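Local coordinates for NanU sialic acid binding protein (Bacteroides fragilis, PDB 4L7T) that binds sialic acid with high affinity as a SusD-family protein of the outer membrane, probably working beside the transporter NanO in sialic acid uptake, at residues 91-96 / 495-501; 167-171 / 505-509; 238-242 / 391-395; 272-276 / 380-384. One frame throughout, in Å; residues are numbered along the deposited sequence.

How the interactions relate
Interactions 1 and 2 form one continuous patch, their centres about 14 Å apart, where the C-terminal part of the chain after helix 479-485 packs against two loops of the N-terminal half. They touch: Val-501 CG1 of interaction 1 lies 3.6 Å from Leu-508 CD1 of interaction 2, and along the chain their segments alternate. Interactions 3 and 4 are nested within the loops closed by both. Strand 383-387 leads directly into helix 388-401, linking interaction 4 to interaction 3; their centres are about 26 Å apart and they do not touch. Interactions 1 and 3 lie about 34 Å apart between centres, on opposite sides of the chain's centre. The sodium ion at Thr-483 and Thr-486 belongs to none of the four.

Interaction 1. Residues 91-96 / 495-501; sequences TGISNF and WPINESV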
loop_
_atom_site.group_PDB
_atom_site.type_symbol
_atom_site.label_atom_id
_atom_site.label_comp_id
_atom_site.label_asym_id
_atom_site.label_seq_id
_atom_site.Cartn_x
_atom_site.Cartn_y
_atom_site.Cartn_z
ATOM N N THR A 91 15.721 11.590 7.661
ATOM C CA THR A 91 15.549 10.259 7.043
ATOM C C THR A 91 14.156 10.058 6.491
ATOM O O THR A 91 13.940 9.086 5.792
ATOM C CB THR A 91 15.852 9.108 8.083
ATOM O OG1 THR A 91 14.906 9.234 9.146
ATOM C CG2 THR A 91 17.310 9.217 8.578
ATOM N N GLY A 92 13.236 10.958 6.761
ATOM C CA GLY A 92 11.830 10.845 6.216
ATOM C C GLY A 92 10.978 9.921 7.098
ATOM O O GLY A 92 9.938 10.333 7.598
ATOM N N ILE A 93 11.457 8.724 7.365
ATOM C CA ILE A 93 10.840 7.810 8.339
ATOM C C ILE A 93 11.900 7.372 9.353
ATOM O O ILE A 93 13.059 7.188 8.962
ATOM C CB ILE A 93 10.373 6.530 7.590
ATOM C CG1 ILE A 93 9.221 6.821 6.659
ATOM C CG2 ILE A 93 9.871 5.495 8.603
ATOM C CD1 ILE A 93 8.833 5.571 5.691
ATOM N N SER A 94 11.542 7.203 10.624
ATOM C CA SER A 94 12.519 6.790 11.637
ATOM C C SER A 94 12.207 5.425 12.183
ATOM O O SER A 94 11.075 4.945 12.025
ATOM C CB SER A 94 12.456 7.749 12.849
ATOM O OG SER A 94 12.771 9.070 12.440
ATOM N N ASN A 95 13.197 4.839 12.860
ATOM C CA ASN A 95 13.046 3.655 13.725
ATOM C C ASN A 95 12.397 2.465 12.943
ATOM O O ASN A 95 11.516 1.809 13.478
ATOM C CB ASN A 95 12.192 4.024 14.993
ATOM C CG ASN A 95 12.667 5.358 15.688
ATOM O OD1 ASN A 95 11.852 6.196 16.147
ATOM N ND2 ASN A 95 13.994 5.501 15.804
ATOM N N PHE A 96 12.852 2.206 11.712
ATOM C CA PHE A 96 12.365 1.084 10.903
ATOM C C PHE A 96 10.868 1.074 10.834
ATOM O O PHE A 96 10.270 -0.025 10.846
ATOM C CB PHE A 96 12.957 -0.273 11.367
ATOM C CG PHE A 96 14.462 -0.319 11.297
ATOM C CD1 PHE A 96 15.133 -0.459 10.057
ATOM C CD2 PHE A 96 15.230 -0.138 12.467
ATOM C CE1 PHE A 96 16.489 -0.443 9.956
ATOM C CE2 PHE A 96 16.624 -0.074 12.345
ATOM C CZ PHE A 96 17.247 -0.263 11.114
ATOM N N TRP A 495 16.502 3.260 2.249
ATOM C CA TRP A 495 16.281 4.421 3.102
ATOM C C TRP A 495 17.424 4.510 4.113
ATOM O O TRP A 495 17.952 3.495 4.566
ATOM C CB TRP A 495 14.977 4.209 3.887
ATOM C CG TRP A 495 13.717 4.286 3.047
ATOM C CD1 TRP A 495 13.308 3.427 2.099
ATOM C CD2 TRP A 495 12.720 5.309 3.101
ATOM N NE1 TRP A 495 12.130 3.864 1.516
ATOM C CE2 TRP A 495 11.753 5.011 2.126
ATOM C CE3 TRP A 495 12.545 6.467 3.876
ATOM C CZ2 TRP A 495 10.608 5.764 1.960
ATOM C CZ3 TRP A 495 11.438 7.244 3.661
ATOM C CH2 TRP A 495 10.476 6.894 2.696
ATOM N N PRO A 496 17.819 5.739 4.458
ATOM C CA PRO A 496 18.763 5.883 5.595
ATOM C C PRO A 496 18.152 5.576 6.946
ATOM O O PRO A 496 16.917 5.458 7.092
ATOM C CB PRO A 496 19.173 7.356 5.534
ATOM C CG PRO A 496 17.859 8.046 5.016
ATOM C CD PRO A 496 17.211 7.004 4.015
ATOM N N ILE A 497 19.016 5.436 7.951
ATOM C CA ILE A 497 18.661 5.118 9.342
ATOM C C ILE A 497 18.898 6.332 10.193
ATOM O O ILE A 497 19.970 6.909 10.111
ATOM C CB ILE A 497 19.514 3.906 9.847
ATOM C CG1 ILE A 497 19.245 2.719 8.920
ATOM C CG2 ILE A 497 19.248 3.669 11.392
ATOM C CD1 ILE A 497 20.139 1.481 9.174
ATOM N N ASN A 498 17.918 6.722 10.982
ATOM C CA ASN A 498 17.988 7.926 11.801
ATOM C C ASN A 498 18.993 7.828 12.956
ATOM O O ASN A 498 19.313 6.761 13.384
ATOM C CB ASN A 498 16.644 8.401 12.307
ATOM C CG ASN A 498 15.932 7.368 13.119
ATOM O OD1 ASN A 498 15.567 6.318 12.590
ATOM N ND2 ASN A 498 15.729 7.644 14.420
ATOM N N GLU A 499 19.449 9.003 13.434
ATOM C CA GLU A 499 20.602 9.030 14.387
ATOM C C GLU A 499 20.360 8.190 15.661
ATOM O O GLU A 499 21.210 7.403 16.054
ATOM C CB GLU A 499 20.980 10.479 14.788
ATOM C CG GLU A 499 21.584 11.312 13.650
ATOM C CD GLU A 499 21.630 12.822 13.944
ATOM O OE1 GLU A 499 21.112 13.612 13.117
ATOM O OE2 GLU A 499 22.195 13.203 14.999
ATOM N N SER A 500 19.188 8.366 16.276
ATOM C CA SER A 500 18.866 7.711 17.564
ATOM C C SER A 500 18.967 6.177 17.477
ATOM O O SER A 500 19.473 5.510 18.395
ATOM C CB SER A 500 17.543 8.236 18.137
ATOM O OG SER A 500 16.383 7.727 17.463
ATOM N N VAL A 501 18.590 5.599 16.332
ATOM C CA VAL A 501 18.777 4.142 16.108
ATOM C C VAL A 501 20.221 3.675 16.157
ATOM O O VAL A 501 20.558 2.639 16.785
ATOM C CB VAL A 501 18.153 3.713 14.708
ATOM C CG1 VAL A 501 18.491 2.264 14.341
ATOM C CG2 VAL A 501 16.654 4.022 14.697
HETATM O O HOH W 1 15.319 5.555 9.285
#
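Asn-498 turns its amide toward the 91-96 loop, and its OD1 accepts the backbone N-H of Asn-95 at 2.8 Å in a nearly straight bond (167° at the hydrogen). The donor stands 30° from the carbonyl plane of that amide. With chi1 at 58°, CG of Asn-498 sits between its own N and carbonyl carbon, and the amide is carried alongside Ser-94, whose CB lies 3.4 Å from OD1. Thr-91 lays CG2 against the backbone of Asn-498, 3.5 Å from N, and meets the Pro-496 ring with the same methyl. Its hydroxyl donates to Ile-93 O within the same loop, from above the carbonyl plane. A water lies within bonding distance of Ile-93 O and Pro-496 O, and accepts weakly from Asn-498 N.

At one end Ile-93 places CD1 over a face of the Trp-495 six-membered ring, a CH-pi contact 4.0 Å from the centroid, while Thr-91 O comes in at the ring edge near CE3. At the other end the Phe-96 ring meets two aliphatic tips obliquely: CE2 lies 3.6 Å from Val-501 CG1, and CZ lies 3.9 Å from Ile-497 CD1.

The contact joins the loop before helix 99-115 to the start of helix 499-504. Trp-146 of helix 121-146 packs edge-to-face on Phe-96 and bonds Pro-496 O, while Leu-57 of helix 51-58 touches Ile-93 and Trp-495.

Interaction 2. Residues 167-171 / 505-509; sequences SKAAS and NPALK
Asn-505 holds CG opposite its backbone N (chi1 -173°); with chi2 near zero (-9°), OD1 is nearly eclipsed with CA, and the amide extends across to Ser-167 and Lys-168. Both ends of the amide are then used. ND2 donates to Lys-168 O at 3.0 Å with an angle of 157° at the hydrogen, the acceptor standing slightly out of the amide plane. OD1 has two donors: Ala-507 N of its own segment, at 3.0 Å, and Ser-167 N across the contact, at 3.3 Å and weak.

The first of these is an Asx turn, and it is laid over a type I beta turn from Asn-505 to Leu-508, which Leu-508 N closes by donating to Asn-505 O. One side chain therefore shapes its own turn and grips the facing loop, with its amide rotation fixed by bonds at both O and N. Lys-168 N, close to that amide, is buried here without a partner.

Apolar contact is thin. Ala-507 directs CB at the peptide between Lys-168 and Ala-169, 3.9 Å from Ala-169 N, and Leu-508 brings CD2 to 4.2 Å from Ala-170 CB. A water bridges the two backbones, accepting from Ala-170 N at 2.9 Å and donating to Ala-507 O at 2.7 Å.

This is a surface junction between the segment leading into helix 173-191 and the turn that follows helix 499-504. Leu-508 also rests on Val-501 and Leu-502 of that helix, and Ile-150 touches both Asn-505 and Lys-168.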
loop_
_atom_site.group_PDB
_atom_site.type_symbol
_atom_site.label_atom_id
_atom_site.label_comp_id
_atom_site.label_asym_id
_atom_site.label_seq_id
_atom_site.Cartn_x
_atom_site.Cartn_y
_atom_site.Cartn_z
ATOM N N SER A 167 24.318 -3.990 20.674
ATOM C CA SER A 167 23.991 -5.399 20.938
ATOM C C SER A 167 23.805 -6.290 19.679
ATOM O O SER A 167 24.570 -7.254 19.505
ATOM C CB SER A 167 22.774 -5.515 21.858
ATOM O OG SER A 167 21.659 -4.888 21.262
ATOM N N LYS A 168 22.824 -5.997 18.809
ATOM C CA LYS A 168 22.520 -6.946 17.709
ATOM C C LYS A 168 22.791 -6.499 16.267
ATOM O O LYS A 168 22.301 -5.468 15.837
ATOM C CB LYS A 168 21.106 -7.534 17.823
ATOM C CG LYS A 168 20.985 -8.852 17.045
ATOM C CD LYS A 168 19.836 -9.705 17.507
ATOM C CE LYS A 168 20.159 -11.195 17.343
ATOM N NZ LYS A 168 20.108 -11.635 15.916
ATOM N N ALA A 169 23.573 -7.285 15.534
ATOM C CA ALA A 169 23.915 -6.956 14.159
ATOM C C ALA A 169 22.796 -7.351 13.172
ATOM O O ALA A 169 22.076 -8.325 13.397
ATOM C CB ALA A 169 25.209 -7.617 13.764
ATOM N N ALA A 170 22.659 -6.594 12.094
ATOM C CA ALA A 170 21.676 -6.921 11.047
ATOM C C ALA A 170 22.134 -8.154 10.271
ATOM O O ALA A 170 23.312 -8.433 10.188
ATOM C CB ALA A 170 21.513 -5.736 10.126
ATOM N N SER A 171 21.193 -8.919 9.709
ATOM C CA SER A 171 21.515 -9.988 8.788
ATOM C C SER A 171 21.509 -9.468 7.363
ATOM O O SER A 171 20.730 -8.524 7.071
ATOM C CB SER A 171 20.476 -11.117 8.945
ATOM O OG SER A 171 20.402 -11.551 10.318
ATOM N N ASN A 505 22.060 1.375 19.053
ATOM C CA ASN A 505 22.644 0.102 18.675
ATOM C C ASN A 505 23.949 0.192 17.908
ATOM O O ASN A 505 23.946 0.226 16.662
ATOM C CB ASN A 505 21.623 -0.754 17.922
ATOM C CG ASN A 505 22.132 -2.182 17.648
ATOM O OD1 ASN A 505 23.306 -2.516 17.865
ATOM N ND2 ASN A 505 21.239 -3.028 17.147
ATOM N N PRO A 506 25.096 0.178 18.647
ATOM C CA PRO A 506 26.441 0.259 18.066
ATOM C C PRO A 506 26.801 -0.766 17.000
ATOM O O PRO A 506 27.648 -0.486 16.168
ATOM C CB PRO A 506 27.369 0.093 19.294
ATOM C CG PRO A 506 26.460 -0.417 20.426
ATOM C CD PRO A 506 25.143 0.233 20.128
ATOM N N ALA A 507 26.145 -1.931 16.966
ATOM C CA ALA A 507 26.449 -2.912 15.902
ATOM C C ALA A 507 25.816 -2.591 14.523
ATOM O O ALA A 507 26.194 -3.197 13.524
ATOM C CB ALA A 507 26.070 -4.334 16.342
ATOM N N LEU A 508 24.866 -1.660 14.491
ATOM C CA LEU A 508 24.242 -1.266 13.204
ATOM C C LEU A 508 25.095 -0.296 12.399
ATOM O O LEU A 508 25.622 0.646 12.997
ATOM C CB LEU A 508 22.874 -0.610 13.463
ATOM C CG LEU A 508 21.739 -1.546 13.871
ATOM C CD1 LEU A 508 20.485 -0.729 14.106
ATOM C CD2 LEU A 508 21.542 -2.545 12.785
ATOM N N LYS A 509 25.187 -0.489 11.078
ATOM C CA LYS A 509 25.806 0.475 10.154
ATOM C C LYS A 509 24.726 1.320 9.450
ATOM O O LYS A 509 23.592 0.842 9.266
ATOM C CB LYS A 509 26.657 -0.237 9.100
ATOM C CG LYS A 509 27.687 -1.236 9.693
ATOM C CD LYS A 509 29.057 -1.190 9.004
ATOM C CE LYS A 509 29.108 -2.061 7.749
ATOM N NZ LYS A 509 30.205 -3.107 7.790
HETATM O O HOH W 2 24.656 -4.468 11.711
#

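Interaction 3. Residues 238-242 / 391-395; sequences LQSIV and CLLLL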
loop_
_atom_site.group_PDB
_atom_site.type_symbol
_atom_site.label_atom_id
_atom_site.label_comp_id
_atom_site.label_asym_id
_atom_site.label_seq_id
_atom_site.Cartn_x
_atom_site.Cartn_y
_atom_site.Cartn_z
ATOM N N LEU A 238 -0.667 -16.933 -7.041
ATOM C CA LEU A 238 -1.705 -15.958 -7.420
ATOM C C LEU A 238 -2.844 -16.755 -8.045
ATOM O O LEU A 238 -4.016 -16.420 -7.798
ATOM C CB LEU A 238 -1.092 -14.914 -8.346
ATOM C CG LEU A 238 0.048 -14.151 -7.592
ATOM C CD1 LEU A 238 0.962 -13.361 -8.619
ATOM C CD2 LEU A 238 -0.589 -13.131 -6.632
ATOM N N GLN A 239 -2.518 -17.816 -8.790
ATOM C CA GLN A 239 -3.554 -18.653 -9.433
ATOM C C GLN A 239 -4.426 -19.332 -8.366
ATOM O O GLN A 239 -5.635 -19.541 -8.593
ATOM C CB GLN A 239 -2.939 -19.733 -10.379
ATOM C CG GLN A 239 -2.557 -19.057 -11.679
ATOM C CD GLN A 239 -1.785 -20.000 -12.647
ATOM O OE1 GLN A 239 -1.118 -20.933 -12.229
ATOM N NE2 GLN A 239 -1.808 -19.668 -13.873
ATOM N N SER A 240 -3.814 -19.631 -7.226
ATOM C CA SER A 240 -4.533 -20.307 -6.102
ATOM C C SER A 240 -5.578 -19.339 -5.484
ATOM O O SER A 240 -6.552 -19.806 -4.944
ATOM C CB SER A 240 -3.549 -20.971 -5.097
ATOM O OG SER A 240 -3.193 -19.982 -4.149
ATOM N N ILE A 241 -5.325 -18.017 -5.553
ATOM C CA ILE A 241 -6.352 -17.041 -5.093
ATOM C C ILE A 241 -7.506 -16.962 -6.064
ATOM O O ILE A 241 -8.696 -17.041 -5.715
ATOM C CB ILE A 241 -5.703 -15.644 -4.941
ATOM C CG1 ILE A 241 -4.634 -15.705 -3.860
ATOM C CG2 ILE A 241 -6.827 -14.557 -4.655
ATOM C CD1 ILE A 241 -3.800 -14.406 -3.952
ATOM N N VAL A 242 -7.172 -16.909 -7.362
ATOM C CA VAL A 242 -8.216 -16.906 -8.441
ATOM C C VAL A 242 -9.096 -18.166 -8.288
ATOM O O VAL A 242 -10.314 -18.069 -8.449
ATOM C CB VAL A 242 -7.545 -16.928 -9.824
ATOM C CG1 VAL A 242 -8.624 -17.131 -10.928
ATOM C CG2 VAL A 242 -6.743 -15.582 -10.064
ATOM N N CYS A 391 -4.103 -8.906 -7.242
ATOM C CA CYS A 391 -3.858 -10.298 -7.594
ATOM C C CYS A 391 -3.759 -10.439 -9.134
ATOM O O CYS A 391 -2.806 -11.058 -9.631
ATOM C CB CYS A 391 -5.043 -11.168 -7.075
ATOM S SG CYS A 391 -4.869 -12.906 -7.483
ATOM N N LEU A 392 -4.761 -9.865 -9.841
ATOM C CA LEU A 392 -4.820 -10.005 -11.284
ATOM C C LEU A 392 -3.575 -9.369 -11.950
ATOM O O LEU A 392 -3.038 -9.990 -12.920
ATOM C CB LEU A 392 -6.085 -9.399 -11.878
ATOM C CG LEU A 392 -7.397 -10.139 -11.453
ATOM C CD1 LEU A 392 -8.615 -9.338 -11.954
ATOM C CD2 LEU A 392 -7.393 -11.645 -11.923
ATOM N N LEU A 393 -3.143 -8.192 -11.503
ATOM C CA LEU A 393 -2.036 -7.496 -12.136
ATOM C C LEU A 393 -0.695 -8.116 -11.745
ATOM O O LEU A 393 0.240 -8.130 -12.608
ATOM C CB LEU A 393 -2.099 -5.964 -11.890
ATOM C CG LEU A 393 -3.298 -5.354 -12.569
ATOM C CD1 LEU A 393 -3.352 -3.882 -12.251
ATOM C CD2 LEU A 393 -3.320 -5.554 -14.124
ATOM N N LEU A 394 -0.562 -8.634 -10.509
ATOM C CA LEU A 394 0.609 -9.425 -10.229
ATOM C C LEU A 394 0.685 -10.658 -11.088
ATOM O O LEU A 394 1.789 -11.059 -11.429
ATOM C CB LEU A 394 0.672 -9.819 -8.724
ATOM C CG LEU A 394 0.919 -8.666 -7.715
ATOM C CD1 LEU A 394 0.688 -9.147 -6.268
ATOM C CD2 LEU A 394 2.297 -7.944 -7.847
ATOM N N LEU A 395 -0.439 -11.350 -11.289
ATOM C CA LEU A 395 -0.444 -12.550 -12.116
ATOM C C LEU A 395 -0.042 -12.229 -13.570
ATOM O O LEU A 395 0.821 -12.954 -14.118
ATOM C CB LEU A 395 -1.785 -13.238 -12.000
ATOM C CG LEU A 395 -1.953 -14.490 -12.861
ATOM C CD1 LEU A 395 -0.880 -15.549 -12.477
ATOM C CD2 LEU A 395 -3.358 -15.004 -12.542
#
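Cys-391 sets its sulfur against the 238-242 helix, where SG lies 3.6 Å from Leu-238 O and 3.8 Å from Ile-241 CG2. The thiol points there because SG is placed opposite the backbone N, chi1 179°. Val-242 CG2 comes up at the border of the same patch, 4.2 Å from SG and also near Leu-395 CD2.

Next to the sulfur, Leu-238 inserts its isobutyl group across the side chain of Leu-394 at about a right angle: CD1 reaches Leu-394 CB and Leu-395 N, both at 3.6 Å. Its CB backs onto Leu-395 CB at 4.1 Å, and Gln-239 crosses Leu-395 at about a right angle, touching CD1 with its CG.

This layer lies between two helix segments crossing in a largely antiparallel sense (141°), the short-segment axes 9.7 Å apart at closest approach. Met-211 of helix 206-223 backs Ile-241, Cys-391 and Leu-394, and helix 407-418 supports Leu-392 and Leu-395 from Val-413 and Glu-409. Such stacked helices are consistent with the TPR-like helical scaffold of SusD proteins.

No hydrogen bond crosses between the segments, so the pairing rests on shape and the burial of branched aliphatic groups and one thiol.

Interaction 4. Residues 272-276 / 380-384; sequences RNAKD and LNDYP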
loop_
_atom_site.group_PDB
_atom_site.type_symbol
_atom_site.label_atom_id
_atom_site.label_comp_id
_atom_site.label_asym_id
_atom_site.label_seq_id
_atom_site.Cartn_x
_atom_site.Cartn_y
_atom_site.Cartn_z
ATOM N N ARG A 272 -8.431 -1.824 8.983
ATOM C CA ARG A 272 -9.685 -1.274 9.369
ATOM C C ARG A 272 -9.454 -0.077 10.296
ATOM O O ARG A 272 -8.796 -0.210 11.342
ATOM C CB ARG A 272 -10.618 -2.261 10.153
ATOM C CG ARG A 272 -12.112 -1.621 10.250
ATOM C CD ARG A 272 -13.135 -2.431 11.066
ATOM N NE ARG A 272 -12.792 -2.424 12.478
ATOM C CZ ARG A 272 -13.541 -1.916 13.455
ATOM N NH1 ARG A 272 -14.744 -1.397 13.208
ATOM N NH2 ARG A 272 -13.079 -1.955 14.696
ATOM N N ASN A 273 -9.979 1.021 9.817
ATOM C CA ASN A 273 -10.080 2.304 10.511
ATOM C C ASN A 273 -11.564 2.469 10.907
ATOM O O ASN A 273 -12.522 2.038 10.205
ATOM C CB ASN A 273 -9.579 3.470 9.603
ATOM C CG ASN A 273 -8.131 3.269 9.153
ATOM O OD1 ASN A 273 -7.847 3.302 7.927
ATOM N ND2 ASN A 273 -7.211 2.906 10.084
ATOM N N ALA A 274 -11.807 3.139 12.037
ATOM C CA ALA A 274 -13.193 3.180 12.486
ATOM C C ALA A 274 -13.342 4.303 13.491
ATOM O O ALA A 274 -12.378 4.601 14.200
ATOM C CB ALA A 274 -13.558 1.823 13.149
ATOM N N LYS A 275 -14.518 4.916 13.501
ATOM C CA LYS A 275 -14.987 5.781 14.639
ATOM C C LYS A 275 -14.459 5.319 15.992
ATOM O O LYS A 275 -14.611 4.146 16.372
ATOM C CB LYS A 275 -16.499 5.805 14.756
ATOM C CG LYS A 275 -17.241 6.293 13.575
ATOM C CD LYS A 275 -18.745 6.592 13.878
ATOM C CE LYS A 275 -19.294 5.811 15.046
ATOM N NZ LYS A 275 -20.812 5.854 15.098
ATOM N N ASP A 276 -13.853 6.254 16.715
ATOM C CA ASP A 276 -13.479 6.061 18.107
ATOM C C ASP A 276 -12.456 4.975 18.303
ATOM O O ASP A 276 -12.108 4.607 19.445
ATOM C CB ASP A 276 -14.730 5.814 18.959
ATOM C CG ASP A 276 -15.651 7.032 18.978
ATOM O OD1 ASP A 276 -15.339 8.051 18.306
ATOM O OD2 ASP A 276 -16.675 6.979 19.683
ATOM N N LEU A 380 -12.280 8.013 7.870
ATOM C CA LEU A 380 -12.470 6.706 8.483
ATOM C C LEU A 380 -12.571 5.607 7.397
ATOM O O LEU A 380 -13.112 4.526 7.666
ATOM C CB LEU A 380 -13.763 6.735 9.375
ATOM C CG LEU A 380 -13.736 7.786 10.511
ATOM C CD1 LEU A 380 -15.123 7.827 11.201
ATOM C CD2 LEU A 380 -12.733 7.430 11.540
ATOM N N ASN A 381 -12.045 5.828 6.182
ATOM C CA ASN A 381 -12.031 4.699 5.166
ATOM C C ASN A 381 -11.050 3.715 5.610
ATOM O O ASN A 381 -10.134 4.064 6.327
ATOM C CB ASN A 381 -11.642 5.177 3.794
ATOM C CG ASN A 381 -12.629 6.120 3.214
ATOM O OD1 ASN A 381 -13.690 5.684 2.724
ATOM N ND2 ASN A 381 -12.371 7.419 3.310
ATOM N N ASP A 382 -11.221 2.450 5.212
ATOM C CA ASP A 382 -10.205 1.484 5.462
ATOM C C ASP A 382 -9.040 1.768 4.460
ATOM O O ASP A 382 -9.265 2.412 3.471
ATOM C CB ASP A 382 -10.778 0.100 5.162
ATOM C CG ASP A 382 -11.964 -0.211 6.044
ATOM O OD1 ASP A 382 -11.922 0.165 7.261
ATOM O OD2 ASP A 382 -12.934 -0.824 5.500
ATOM N N TYR A 383 -7.857 1.327 4.828
ATOM C CA TYR A 383 -6.690 1.436 3.929
ATOM C C TYR A 383 -6.451 0.018 3.367
ATOM O O TYR A 383 -5.913 -0.821 4.027
ATOM C CB TYR A 383 -5.472 2.002 4.698
ATOM C CG TYR A 383 -4.271 2.106 3.814
ATOM C CD1 TYR A 383 -4.380 2.915 2.670
ATOM C CD2 TYR A 383 -3.127 1.477 4.134
ATOM C CE1 TYR A 383 -3.256 3.043 1.782
ATOM C CE2 TYR A 383 -1.981 1.552 3.260
ATOM C CZ TYR A 383 -2.099 2.398 2.116
ATOM O OH TYR A 383 -0.965 2.392 1.301
ATOM N N PRO A 384 -6.691 -0.192 2.044
ATOM C CA PRO A 384 -6.579 -1.604 1.536
ATOM C C PRO A 384 -5.120 -1.948 1.333
ATOM O O PRO A 384 -4.354 -1.109 0.836
ATOM C CB PRO A 384 -7.254 -1.591 0.157
ATOM C CG PRO A 384 -7.309 -0.150 -0.260
ATOM C CD PRO A 384 -7.326 0.697 1.093
#
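Polar contact centres on Asp-382, whose OD1 accepts the backbone N-H of Asn-273 in a weak bond of 3.3 Å, 152° at the hydrogen. The same oxygen lies 3.4 Å from Arg-272 CA and 3.5 Å from Arg-272 CG. Charge on this carboxylate is met mainly elsewhere: Lys-262 forms a salt bridge with OD1 and the hydroxyl of Tyr-202 bonds OD2, so the group is held from several sides. Arg-272, though opposite in charge, does not pair with it. Its guanidinium is carried away by an extended start (chi1 -168°) and a bend at chi3, and pairs with Glu-277. One face of the guanidinium has Ala-274 CB 3.4 Å above its plane, displaced toward the rim.

Between these ends Asn-273 is buried and faces the backbone of the 380-384 segment, its CB lying 3.4 Å from Asn-381 O.

Apolar contact is the work of Leu-380. Both its methyls abut the backbone at Ala-274 and Lys-275: CD2 sits 3.7 Å from Ala-274 C, and CD1 meets Lys-275 CG at 3.5 Å, beyond which the lysine chain bends off.

The touching parts 272-275 and 380-383 run antiparallel, 171° between their end-to-end directions, just beyond the end of the two-stranded sheet of 267-271 and 383-387, which Tyr-383 enters. The backbones of Tyr-383 and Ile-271 are bonded within that sheet, and the ring of Tyr-383 packs edge-to-face with Trp-281, just before helix 284-289.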